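Side-chain contact in putative endo-1,4-beta-xylanase (PDB 5MSX), which probably hydrolyses glycosidic bonds, as a calcium-containing family 43 glycoside hydrolase linked to arabinofuranose removal from the plant pectin RGII: residues E156-V159 / A165-F168. Residues are numbered along the deposited sequence; the frame is centred on the assembly and turned at random.
Sequences EIFV and AYVF. With EDO (1,2-ethanediol), chain X.
The beta hairpin formed by strands 156-159 and 165-169 opens a four-stranded antiparallel blade of the GH43 catalytic domain, a five-bladed beta-propeller, and illustrates how two paired strands bring aromatic side chains together on one face and aliphatic ones on the other. E156 and F168 form one hydrogen-bonded pair, F158 and Y166 the other; the straightest link runs from F168 N to E156 O (2.7 Å, 174° at the hydrogen). That same carbonyl oxygen lies in the plane of the F168 ring, at its edge, 3.8 Å from CD1.

Three aromatic side chains share one face of the hairpin. F158 and Y166 point the same way, F158 CD2 meeting Y166 CD1 at 3.9 Å, a contact made near the plane of the F158 ring. With CG anti to the backbone N (chi1 178°), the F158 side chain lies alongside that of Y166. Diagonally, F168 CE1 reaches F158 CB at 4.0 Å. With an alanine at F158, CD1 of Y166 would probably lose its aromatic neighbour, and a gap would be likely to open beside F204, whose ring meets that of F158 edge-to-face.

On the other face, I157 CD1 packs on V167 CG2 at 3.7 Å, and V159 CG2 approaches A165 CB more loosely. At the strand's end, V159 O accepts a hydrogen bond from an ethanediol, probably a crystallisation additive.

The end of the E156 side chain leads away from the hairpin; the side chain lies about 5 Å from a bound calcium ion, and its OE2 accepts a hydrogen bond from F204 N. F204, on strand 203-207 of the next blade, also stacks on F168. Strand 173-177 continues the sheet beyond 165-169, while strand 98-100 meets I157 and V159 through I98.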
loop_
_atom_site.group_PDB
_atom_site.type_symbol
_atom_site.label_atom_id
_atom_site.label_comp_id
_atom_site.label_asym_id
_atom_site.label_seq_id
_atom_site.Cartn_x
_atom_site.Cartn_y
_atom_site.Cartn_z
ATOM N N GLU C 156 -9.827 16.104 -4.349
ATOM C CA GLU C 156 -10.611 15.053 -5.017
ATOM C C GLU C 156 -9.616 13.972 -5.494
ATOM O O GLU C 156 -8.622 14.292 -6.170
ATOM C CB GLU C 156 -11.349 15.699 -6.194
ATOM C CG GLU C 156 -12.025 14.788 -7.201
ATOM C CD GLU C 156 -13.348 14.208 -6.704
ATOM O OE1 GLU C 156 -13.586 14.273 -5.462
ATOM O OE2 GLU C 156 -14.123 13.676 -7.573
ATOM N N ILE C 157 -9.885 12.708 -5.139
ATOM C CA ILE C 157 -8.979 11.588 -5.448
ATOM C C ILE C 157 -9.521 10.712 -6.576
ATOM O O ILE C 157 -10.725 10.440 -6.630
ATOM C CB ILE C 157 -8.732 10.749 -4.186
ATOM C CG1 ILE C 157 -8.279 11.644 -3.018
ATOM C CG2 ILE C 157 -7.692 9.649 -4.403
ATOM C CD1 ILE C 157 -6.908 12.284 -3.157
ATOM N N PHE C 158 -8.650 10.313 -7.500
ATOM C CA PHE C 158 -9.001 9.328 -8.517
ATOM C C PHE C 158 -7.961 8.191 -8.571
ATOM O O PHE C 158 -6.753 8.459 -8.594
ATOM C CB PHE C 158 -9.092 9.980 -9.876
ATOM C CG PHE C 158 -9.395 9.009 -10.989
ATOM C CD1 PHE C 158 -10.653 8.390 -11.066
ATOM C CD2 PHE C 158 -8.429 8.696 -11.950
ATOM C CE1 PHE C 158 -10.936 7.500 -12.096
ATOM C CE2 PHE C 158 -8.703 7.790 -12.981
ATOM C CZ PHE C 158 -9.958 7.192 -13.049
ATOM N N VAL C 159 -8.413 6.936 -8.613
ATOM C CA VAL C 159 -7.478 5.780 -8.845
ATOM C C VAL C 159 -7.838 5.138 -10.179
ATOM O O VAL C 159 -8.960 4.678 -10.353
ATOM C CB VAL C 159 -7.543 4.728 -7.718
ATOM C CG1 VAL C 159 -6.479 3.646 -7.910
ATOM C CG2 VAL C 159 -7.377 5.395 -6.352
ATOM N N ALA C 165 -2.852 6.470 -8.835
ATOM C CA ALA C 165 -3.677 7.420 -8.101
ATOM C C ALA C 165 -3.306 8.867 -8.461
ATOM O O ALA C 165 -2.159 9.156 -8.802
ATOM C CB ALA C 165 -3.568 7.173 -6.605
ATOM N N TYR C 166 -4.306 9.758 -8.377
ATOM C CA TYR C 166 -4.203 11.187 -8.691
ATOM C C TYR C 166 -4.955 11.999 -7.653
ATOM O O TYR C 166 -6.001 11.575 -7.147
ATOM C CB TYR C 166 -4.805 11.524 -10.070
ATOM C CG TYR C 166 -4.199 10.810 -11.240
ATOM C CD1 TYR C 166 -4.625 9.549 -11.601
ATOM C CD2 TYR C 166 -3.204 11.406 -11.998
ATOM C CE1 TYR C 166 -4.043 8.875 -12.672
ATOM C CE2 TYR C 166 -2.630 10.762 -13.074
ATOM C CZ TYR C 166 -3.044 9.490 -13.406
ATOM O OH TYR C 166 -2.486 8.869 -14.491
ATOM N N VAL C 167 -4.426 13.178 -7.350
ATOM C CA VAL C 167 -5.106 14.141 -6.501
ATOM C C VAL C 167 -5.410 15.384 -7.348
ATOM O O VAL C 167 -4.537 15.909 -8.018
ATOM C CB VAL C 167 -4.332 14.451 -5.193
ATOM C CG1 VAL C 167 -2.914 14.984 -5.439
ATOM C CG2 VAL C 167 -5.166 15.392 -4.324
ATOM N N PHE C 168 -6.681 15.776 -7.365
ATOM C CA PHE C 168 -7.172 16.995 -7.993
ATOM C C PHE C 168 -7.522 18.005 -6.900
ATOM O O PHE C 168 -8.082 17.638 -5.896
ATOM C CB PHE C 168 -8.459 16.689 -8.773
ATOM C CG PHE C 168 -8.257 15.852 -9.990
ATOM C CD1 PHE C 168 -8.286 14.468 -9.906
ATOM C CD2 PHE C 168 -8.046 16.445 -11.227
ATOM C CE1 PHE C 168 -8.105 13.686 -11.037
ATOM C CE2 PHE C 168 -7.861 15.667 -12.380
ATOM C CZ PHE C 168 -7.899 14.290 -12.274
HETATM C C1 EDO X . -12.285 3.844 -12.796
HETATM O O1 EDO X . -13.457 4.557 -12.378
HETATM C C2 EDO X . -11.655 3.229 -11.559
HETATM O O2 EDO X . -10.369 2.686 -11.870
#